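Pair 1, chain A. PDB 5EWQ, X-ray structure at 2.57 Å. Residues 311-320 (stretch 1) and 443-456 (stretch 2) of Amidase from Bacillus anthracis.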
# COMPACT_ATOMS: atom_id res chain seq x y z
N LYS A 311 19.79 -17.37 6.63
CA LYS A 311 20.89 -18.13 7.21
C LYS A 311 21.86 -17.24 7.97
O LYS A 311 22.65 -16.51 7.37
CB LYS A 311 21.63 -18.91 6.12
N GLY A 312 21.79 -17.29 9.30
CA GLY A 312 22.69 -16.51 10.14
C GLY A 312 22.06 -15.25 10.70
O GLY A 312 22.63 -14.59 11.56
N LYS A 313 20.87 -14.92 10.20
CA LYS A 313 20.17 -13.71 10.64
C LYS A 313 19.59 -13.88 12.04
O LYS A 313 19.12 -14.95 12.41
CB LYS A 313 19.07 -13.34 9.65
CG LYS A 313 19.56 -13.06 8.24
CD LYS A 313 20.51 -11.87 8.21
CE LYS A 313 20.93 -11.54 6.78
NZ LYS A 313 21.63 -12.68 6.13
N LYS A 314 19.62 -12.80 12.82
CA LYS A 314 19.09 -12.82 14.18
C LYS A 314 17.79 -12.02 14.26
O LYS A 314 17.80 -10.80 14.42
CB LYS A 314 20.11 -12.25 15.16
CG LYS A 314 21.51 -12.79 15.00
CD LYS A 314 22.47 -12.17 16.00
CE LYS A 314 23.91 -12.52 15.67
NZ LYS A 314 24.33 -11.98 14.35
N ILE A 315 16.66 -12.72 14.13
CA ILE A 315 15.36 -12.07 14.14
C ILE A 315 14.74 -12.08 15.54
O ILE A 315 14.57 -13.14 16.15
CB ILE A 315 14.37 -12.74 13.16
CG1 ILE A 315 14.82 -12.53 11.71
CG2 ILE A 315 12.97 -12.18 13.34
CD1 ILE A 315 15.74 -13.61 11.19
N GLY A 316 14.40 -10.90 16.04
CA GLY A 316 13.76 -10.77 17.34
C GLY A 316 12.25 -10.79 17.23
O GLY A 316 11.65 -9.96 16.55
N LEU A 317 11.63 -11.75 17.92
CA LEU A 317 10.19 -11.92 17.87
C LEU A 317 9.46 -10.87 18.71
O LEU A 317 9.87 -10.58 19.83
CB LEU A 317 9.79 -13.32 18.33
CG LEU A 317 9.79 -14.45 17.29
CD1 LEU A 317 11.17 -14.69 16.70
CD2 LEU A 317 9.25 -15.72 17.92
N LEU A 318 8.39 -10.32 18.16
CA LEU A 318 7.57 -9.34 18.87
C LEU A 318 6.24 -9.95 19.29
O LEU A 318 5.30 -9.24 19.64
CB LEU A 318 7.34 -8.10 18.01
CG LEU A 318 8.61 -7.38 17.54
CD1 LEU A 318 8.25 -6.10 16.79
CD2 LEU A 318 9.52 -7.08 18.72
N PHE A 319 6.17 -11.28 19.23
CA PHE A 319 4.96 -12.00 19.62
C PHE A 319 5.31 -13.27 20.38
O PHE A 319 6.39 -13.83 20.22
CB PHE A 319 4.11 -12.33 18.39
CG PHE A 319 4.77 -13.28 17.43
CD1 PHE A 319 5.59 -12.80 16.42
CD2 PHE A 319 4.58 -14.65 17.53
CE1 PHE A 319 6.20 -13.67 15.53
CE2 PHE A 319 5.18 -15.52 16.65
CZ PHE A 319 5.99 -15.03 15.64
N SER A 320 4.38 -13.73 21.22
CA SER A 320 4.56 -14.96 21.96
C SER A 320 3.48 -15.97 21.60
O SER A 320 2.29 -15.67 21.66
CB SER A 320 4.55 -14.69 23.47
OG SER A 320 3.39 -13.97 23.85
N LYS A 443 21.85 -5.00 20.43
CA LYS A 443 21.90 -6.44 20.65
C LYS A 443 22.16 -7.21 19.36
O LYS A 443 22.08 -8.43 19.32
CB LYS A 443 20.61 -6.92 21.31
CG LYS A 443 20.39 -6.33 22.70
CD LYS A 443 19.11 -6.83 23.35
CE LYS A 443 18.92 -6.22 24.73
NZ LYS A 443 17.67 -6.69 25.39
N GLY A 444 22.48 -6.47 18.29
CA GLY A 444 22.91 -7.06 17.04
C GLY A 444 21.86 -7.84 16.27
O GLY A 444 22.20 -8.70 15.45
N LEU A 445 20.59 -7.54 16.52
CA LEU A 445 19.51 -8.19 15.79
C LEU A 445 19.35 -7.59 14.40
O LEU A 445 19.35 -6.37 14.24
CB LEU A 445 18.19 -8.08 16.57
CG LEU A 445 17.87 -9.13 17.63
CD1 LEU A 445 18.99 -9.29 18.64
CD2 LEU A 445 16.58 -8.76 18.34
N ASP A 446 19.22 -8.45 13.40
CA ASP A 446 19.11 -7.99 12.02
C ASP A 446 17.72 -7.44 11.70
O ASP A 446 17.59 -6.48 10.93
CB ASP A 446 19.45 -9.13 11.06
CG ASP A 446 20.93 -9.47 11.06
OD1 ASP A 446 21.75 -8.53 11.02
OD2 ASP A 446 21.27 -10.67 11.12
N ALA A 447 16.69 -8.03 12.30
CA ALA A 447 15.32 -7.60 12.06
C ALA A 447 14.37 -8.03 13.17
O ALA A 447 14.69 -8.91 13.97
CB ALA A 447 14.83 -8.13 10.72
N LEU A 448 13.20 -7.41 13.21
CA LEU A 448 12.16 -7.75 14.18
C LEU A 448 10.88 -8.13 13.46
O LEU A 448 10.42 -7.41 12.58
CB LEU A 448 11.91 -6.58 15.13
CG LEU A 448 12.57 -6.60 16.51
CD1 LEU A 448 14.06 -6.88 16.41
CD2 LEU A 448 12.33 -5.27 17.23
N VAL A 449 10.29 -9.27 13.84
CA VAL A 449 9.07 -9.74 13.20
C VAL A 449 7.87 -9.62 14.13
O VAL A 449 7.98 -9.83 15.34
CB VAL A 449 9.22 -11.20 12.71
CG1 VAL A 449 9.40 -12.15 13.89
CG2 VAL A 449 8.03 -11.61 11.85
N MSE A 450 6.72 -9.26 13.57
CA MSE A 450 5.50 -9.09 14.35
C MSE A 450 4.32 -9.78 13.67
O MSE A 450 4.40 -10.16 12.50
CB MSE A 450 5.18 -7.61 14.55
CG MSE A 450 4.35 -7.01 13.42
SE MSE A 450 4.16 -5.08 13.54
CE MSE A 450 5.89 -4.57 12.79
N ILE A 451 3.23 -9.95 14.41
CA ILE A 451 2.00 -10.47 13.84
C ILE A 451 1.06 -9.32 13.51
O ILE A 451 0.69 -8.54 14.39
CB ILE A 451 1.29 -11.45 14.80
CG1 ILE A 451 2.17 -12.69 15.04
CG2 ILE A 451 -0.06 -11.86 14.24
CD1 ILE A 451 1.51 -13.74 15.91
N ASN A 452 0.68 -9.23 12.24
CA ASN A 452 -0.17 -8.14 11.75
C ASN A 452 0.41 -6.76 12.06
O ASN A 452 1.58 -6.50 11.78
CB ASN A 452 -1.59 -8.26 12.32
CG ASN A 452 -2.28 -9.54 11.90
OD1 ASN A 452 -1.97 -10.11 10.85
ND2 ASN A 452 -3.24 -9.99 12.70
N ASN A 453 -0.40 -5.89 12.65
CA ASN A 453 0.03 -4.52 12.91
C ASN A 453 0.06 -4.18 14.40
O ASN A 453 -0.31 -3.07 14.80
CB ASN A 453 -0.88 -3.53 12.18
CG ASN A 453 -2.32 -3.60 12.67
OD1 ASN A 453 -2.80 -4.65 13.09
ND2 ASN A 453 -3.01 -2.46 12.61
N GLU A 454 0.53 -5.12 15.22
CA GLU A 454 0.53 -4.94 16.66
C GLU A 454 1.61 -3.96 17.14
O GLU A 454 1.43 -3.28 18.14
CB GLU A 454 0.72 -6.29 17.36
CG GLU A 454 -0.43 -7.26 17.13
CD GLU A 454 -0.18 -8.63 17.73
OE1 GLU A 454 0.89 -8.82 18.34
OE2 GLU A 454 -1.06 -9.51 17.60
N GLU A 455 2.72 -3.90 16.41
CA GLU A 455 3.83 -3.02 16.80
C GLU A 455 4.32 -2.17 15.63
O GLU A 455 5.41 -2.40 15.10
CB GLU A 455 4.99 -3.84 17.36
CG GLU A 455 4.63 -4.73 18.54
CD GLU A 455 4.21 -3.93 19.76
OE1 GLU A 455 4.71 -2.80 19.94
OE2 GLU A 455 3.37 -4.43 20.54
N VAL A 456 3.52 -1.19 15.23
CA VAL A 456 3.86 -0.34 14.09
C VAL A 456 4.18 1.09 14.55
O VAL A 456 4.90 1.82 13.87
CB VAL A 456 2.72 -0.29 13.06
CG1 VAL A 456 3.20 0.36 11.77
CG2 VAL A 456 2.22 -1.69 12.77

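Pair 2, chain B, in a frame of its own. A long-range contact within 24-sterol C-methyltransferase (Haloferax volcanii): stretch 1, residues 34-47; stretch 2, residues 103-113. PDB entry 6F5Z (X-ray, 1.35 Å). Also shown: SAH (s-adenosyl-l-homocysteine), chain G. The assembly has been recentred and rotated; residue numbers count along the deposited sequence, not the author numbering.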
# COMPACT_ATOMS: atom_id res chain seq x y z
N MET B 34 0.85 -0.63 7.73
CA MET B 34 0.14 -1.91 7.74
C MET B 34 -1.30 -1.74 8.15
O MET B 34 -1.58 -1.07 9.16
CB MET B 34 0.85 -2.94 8.63
CG MET B 34 2.18 -3.28 8.08
SD MET B 34 2.97 -4.62 9.03
CE MET B 34 2.00 -6.08 8.47
N PRO B 35 -2.23 -2.36 7.39
CA PRO B 35 -3.67 -2.17 7.68
C PRO B 35 -4.19 -3.11 8.76
O PRO B 35 -5.16 -3.85 8.57
CB PRO B 35 -4.30 -2.51 6.32
CG PRO B 35 -3.44 -3.57 5.81
CD PRO B 35 -2.02 -3.19 6.18
N VAL B 36 -3.51 -3.09 9.90
CA VAL B 36 -3.86 -3.95 11.03
C VAL B 36 -5.14 -3.48 11.68
O VAL B 36 -5.29 -2.28 11.95
CB VAL B 36 -2.70 -3.86 12.06
CG1 VAL B 36 -3.09 -4.49 13.40
CG2 VAL B 36 -1.44 -4.50 11.51
N GLU B 37 -5.99 -4.45 12.05
CA GLU B 37 -7.19 -4.22 12.85
C GLU B 37 -6.82 -4.74 14.24
O GLU B 37 -6.05 -5.69 14.38
CB GLU B 37 -8.39 -4.99 12.33
CG GLU B 37 -8.88 -4.52 10.96
CD GLU B 37 -9.26 -3.05 10.86
OE1 GLU B 37 -9.52 -2.40 11.91
OE2 GLU B 37 -9.24 -2.53 9.73
N GLU B 38 -7.36 -4.09 15.29
CA GLU B 38 -7.10 -4.55 16.64
C GLU B 38 -7.45 -6.03 16.74
O GLU B 38 -8.52 -6.47 16.27
CB GLU B 38 -7.96 -3.78 17.66
CG GLU B 38 -7.54 -2.32 17.83
CD GLU B 38 -8.07 -1.32 16.83
OE1 GLU B 38 -8.75 -1.73 15.86
OE2 GLU B 38 -7.87 -0.10 17.06
N GLY B 39 -6.53 -6.79 17.37
CA GLY B 39 -6.75 -8.22 17.54
C GLY B 39 -6.14 -9.10 16.46
O GLY B 39 -6.14 -10.33 16.57
N ASP B 40 -5.61 -8.50 15.37
CA ASP B 40 -5.04 -9.31 14.28
C ASP B 40 -3.85 -10.18 14.67
O ASP B 40 -3.12 -9.85 15.61
CB ASP B 40 -4.61 -8.43 13.11
CG ASP B 40 -5.74 -8.01 12.16
OD1 ASP B 40 -6.90 -8.48 12.34
OD2 ASP B 40 -5.48 -7.13 11.29
N THR B 41 -3.68 -11.28 13.92
CA THR B 41 -2.56 -12.22 14.12
C THR B 41 -1.50 -11.86 13.08
O THR B 41 -1.81 -11.82 11.89
CB THR B 41 -3.03 -13.65 13.93
OG1 THR B 41 -3.89 -14.02 15.01
CG2 THR B 41 -1.84 -14.64 13.88
N VAL B 42 -0.27 -11.61 13.54
CA VAL B 42 0.82 -11.26 12.64
C VAL B 42 1.99 -12.22 12.83
O VAL B 42 2.36 -12.54 13.97
CB VAL B 42 1.27 -9.78 12.87
CG1 VAL B 42 2.50 -9.39 12.02
CG2 VAL B 42 0.10 -8.82 12.58
N VAL B 43 2.60 -12.63 11.72
CA VAL B 43 3.83 -13.43 11.72
C VAL B 43 4.97 -12.51 11.24
O VAL B 43 4.83 -11.80 10.22
CB VAL B 43 3.69 -14.68 10.82
CG1 VAL B 43 5.06 -15.36 10.61
CG2 VAL B 43 2.72 -15.66 11.44
N ASP B 44 6.05 -12.50 12.00
CA ASP B 44 7.23 -11.70 11.69
C ASP B 44 8.34 -12.68 11.29
O ASP B 44 8.80 -13.49 12.14
CB ASP B 44 7.62 -10.91 12.97
CG ASP B 44 8.88 -10.09 12.91
OD1 ASP B 44 9.53 -10.08 11.84
OD2 ASP B 44 9.20 -9.45 13.93
N LEU B 45 8.68 -12.68 9.99
CA LEU B 45 9.67 -13.62 9.46
C LEU B 45 11.06 -13.07 9.57
O LEU B 45 11.37 -12.05 8.93
CB LEU B 45 9.34 -13.94 8.02
CG LEU B 45 8.04 -14.69 7.79
CD1 LEU B 45 7.83 -14.90 6.30
CD2 LEU B 45 8.02 -16.06 8.49
N GLY B 46 11.90 -13.70 10.41
CA GLY B 46 13.26 -13.24 10.69
C GLY B 46 13.21 -12.11 11.68
O GLY B 46 13.79 -11.04 11.48
N THR B 47 12.56 -12.37 12.80
CA THR B 47 12.19 -11.36 13.79
C THR B 47 13.37 -10.60 14.42
O THR B 47 13.18 -9.46 14.83
CB THR B 47 11.30 -12.00 14.84
OG1 THR B 47 10.60 -10.99 15.57
CG2 THR B 47 12.04 -12.96 15.76
N SER B 103 -4.38 -18.86 8.10
CA SER B 103 -4.51 -18.72 9.54
C SER B 103 -3.95 -17.39 10.05
O SER B 103 -4.07 -17.11 11.24
CB SER B 103 -3.76 -19.86 10.21
OG SER B 103 -2.36 -19.81 9.96
N VAL B 104 -3.26 -16.62 9.18
CA VAL B 104 -2.52 -15.40 9.57
C VAL B 104 -3.11 -14.19 8.92
O VAL B 104 -3.39 -14.21 7.72
CB VAL B 104 -1.00 -15.59 9.26
CG1 VAL B 104 -0.21 -14.33 9.52
CG2 VAL B 104 -0.44 -16.74 10.12
N ASP B 105 -3.28 -13.09 9.69
CA ASP B 105 -3.84 -11.88 9.07
C ASP B 105 -2.82 -11.11 8.25
O ASP B 105 -3.16 -10.58 7.20
CB ASP B 105 -4.48 -10.97 10.12
CG ASP B 105 -5.66 -11.63 10.83
OD1 ASP B 105 -6.66 -11.93 10.15
OD2 ASP B 105 -5.52 -11.99 12.01
N HIS B 106 -1.56 -10.98 8.78
CA HIS B 106 -0.53 -10.27 8.04
C HIS B 106 0.83 -10.86 8.34
O HIS B 106 1.04 -11.43 9.42
CB HIS B 106 -0.47 -8.77 8.40
CG HIS B 106 -1.77 -8.07 8.25
ND1 HIS B 106 -2.64 -7.89 9.34
CD2 HIS B 106 -2.34 -7.58 7.13
CE1 HIS B 106 -3.70 -7.29 8.83
NE2 HIS B 106 -3.59 -7.10 7.51
N VAL B 107 1.73 -10.74 7.36
CA VAL B 107 3.13 -11.19 7.55
C VAL B 107 4.00 -9.96 7.30
O VAL B 107 3.79 -9.21 6.34
CB VAL B 107 3.48 -12.31 6.53
CG1 VAL B 107 4.97 -12.69 6.60
CG2 VAL B 107 2.62 -13.55 6.79
N TRP B 108 5.00 -9.77 8.18
CA TRP B 108 5.99 -8.72 8.10
C TRP B 108 7.36 -9.36 7.99
O TRP B 108 7.63 -10.37 8.64
CB TRP B 108 5.97 -7.91 9.42
CG TRP B 108 7.20 -7.08 9.67
CD1 TRP B 108 8.31 -7.45 10.37
CD2 TRP B 108 7.47 -5.78 9.13
NE1 TRP B 108 9.25 -6.42 10.36
CE2 TRP B 108 8.77 -5.40 9.56
CE3 TRP B 108 6.75 -4.89 8.30
CZ2 TRP B 108 9.31 -4.14 9.29
CZ3 TRP B 108 7.30 -3.65 7.99
CH2 TRP B 108 8.59 -3.31 8.45
N SER B 109 8.24 -8.77 7.19
CA SER B 109 9.63 -9.19 7.20
C SER B 109 10.51 -7.99 6.86
O SER B 109 10.30 -7.31 5.86
CB SER B 109 9.85 -10.36 6.26
OG SER B 109 11.21 -10.77 6.27
N MET B 110 11.53 -7.75 7.69
CA MET B 110 12.47 -6.65 7.42
C MET B 110 13.90 -7.23 7.42
O MET B 110 14.30 -7.94 8.37
CB MET B 110 12.38 -5.57 8.52
CG MET B 110 13.51 -4.55 8.53
SD MET B 110 13.43 -3.47 7.08
CE MET B 110 14.64 -2.20 7.49
N GLU B 111 14.65 -6.92 6.36
CA GLU B 111 16.06 -7.28 6.27
C GLU B 111 16.29 -8.78 6.47
O GLU B 111 17.35 -9.15 7.00
CB GLU B 111 16.86 -6.44 7.30
CG GLU B 111 17.08 -5.02 6.80
CD GLU B 111 18.13 -5.00 5.70
OE1 GLU B 111 17.82 -5.48 4.58
OE2 GLU B 111 19.28 -4.62 5.99
N ALA B 112 15.42 -9.64 5.92
CA ALA B 112 15.57 -11.09 6.11
C ALA B 112 15.22 -11.87 4.88
O ALA B 112 15.73 -12.96 4.66
CB ALA B 112 14.68 -11.57 7.26
N PHE B 113 14.26 -11.36 4.09
CA PHE B 113 13.71 -12.17 3.01
C PHE B 113 14.75 -12.69 2.02
O PHE B 113 14.62 -13.83 1.56
CB PHE B 113 12.60 -11.42 2.27
CG PHE B 113 12.05 -12.14 1.06
CD1 PHE B 113 11.11 -13.14 1.20
CD2 PHE B 113 12.54 -11.86 -0.21
CE1 PHE B 113 10.63 -13.83 0.07
CE2 PHE B 113 12.09 -12.56 -1.34
CZ PHE B 113 11.13 -13.52 -1.18
N SAH G . 14.01 -8.24 11.20
CA SAH G . 15.15 -7.94 12.10
CB SAH G . 16.40 -8.87 11.89
CG SAH G . 17.04 -8.72 10.51
SD SAH G . 18.50 -9.81 10.35
C SAH G . 15.60 -6.46 11.98
O SAH G . 14.90 -5.74 11.15
OXT SAH G . 16.53 -6.02 12.62
C5' SAH G . 17.83 -11.29 9.54
C4' SAH G . 17.10 -12.22 10.49
O4' SAH G . 16.52 -13.29 9.70
C3' SAH G . 18.08 -12.88 11.48
O3' SAH G . 17.62 -12.81 12.83
C2' SAH G . 18.25 -14.30 10.91
O2' SAH G . 18.56 -15.31 11.87
C1' SAH G . 16.91 -14.55 10.23
N9 SAH G . 16.95 -15.51 9.13
C8 SAH G . 17.76 -15.45 8.01
N7 SAH G . 17.55 -16.42 7.16
C5 SAH G . 16.54 -17.17 7.74
C6 SAH G . 15.86 -18.34 7.33
N6 SAH G . 16.14 -19.01 6.21
N1 SAH G . 14.90 -18.83 8.15
C2 SAH G . 14.65 -18.20 9.31
N3 SAH G . 15.22 -17.09 9.80
C4 SAH G . 16.16 -16.61 8.96
O HOH W 1 -4.95 -16.65 13.79
O HOH W 2 11.50 -9.39 10.13

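What backbone arrangement do the two pairs share? In each, two short strands run parallel, and fourteen central residues superpose with an RMSD of 0.6 Å. The bridges match: I315(A) with A447(A), G316(A) with L448(A) and L317(A) with V449(A) in pair 1 correspond to V42(B) with H106(B), V43(B) with V107(B) and D44(B) with W108(B) in pair 2. The ladder of backbone hydrogen bonds matches too. G316(A) N donates to A447(A) O (2.9 Å) as V43(B) N does to H106(B) O (3.0 Å), and L318(A) N donates to V449(A) O (2.9 Å) as L45(B) N does to W108(B) O (2.9 Å).

How is the entry to the ladder fastened? Both pairs use an aspartate at the same place, D446(A) and D105(B), whose CA atoms fall 0.2 Å apart. Its carboxylate accepts from the opposing backbone while its own amide donates back, closing a two-way clasp. K314(A) N reaches D446(A) OD2 at 3.2 Å, and D446(A) N reaches K314(A) O at 2.9 Å; T41(B) N reaches D105(B) OD2 at 2.7 Å, and D105(B) N reaches T41(B) O at 2.9 Å. Two residues before K314(A) and T41(B), G312(A) matches G39(B), both with backbone angles that call for glycine.

How is the face carrying G316(A) and V43(B) filled? In pair 1 the strand offers no side chain at G316(A), and L445(A) occupies the space: its CD2 lies 3.6 Å from G316(A) CA, and a CB there would clash with it. Pair 2 divides the volume differently. V43(B) supplies bulk itself, and its CG2 meets CG2 of the smaller V104(B), the match of L445(A), at 3.6 Å. Farther along, the matched leucines do similar work, L318(A) CD2 touching L448(A) CD2 at 3.7 Å and L45(B) CD1 touching V107(B) CG1 at 3.6 Å.

What covers the other face? Pair 1 is aliphatic here: V449(A) CG1 packs against I315(A) CG2 at 3.6 Å and L317(A) CG at 4.1 Å. At the matched positions pair 2 places W108(B) beside D44(B), whose OD1 approaches CD1 at the indole edge (3.3 Å), while the ring of H106(B), in place of A447(A), has V42(B) CG2 at its edge.

How do the ends differ? F319(A) lays a ring face against I451(A), with CD2 to CD1 at 3.6 Å. Its match, G46(B), leaves its carbonyl O to accept from SAH N at 2.8 Å, and M110(B) O, at the place of I451(A), accepts from SAH N at 2.9 Å.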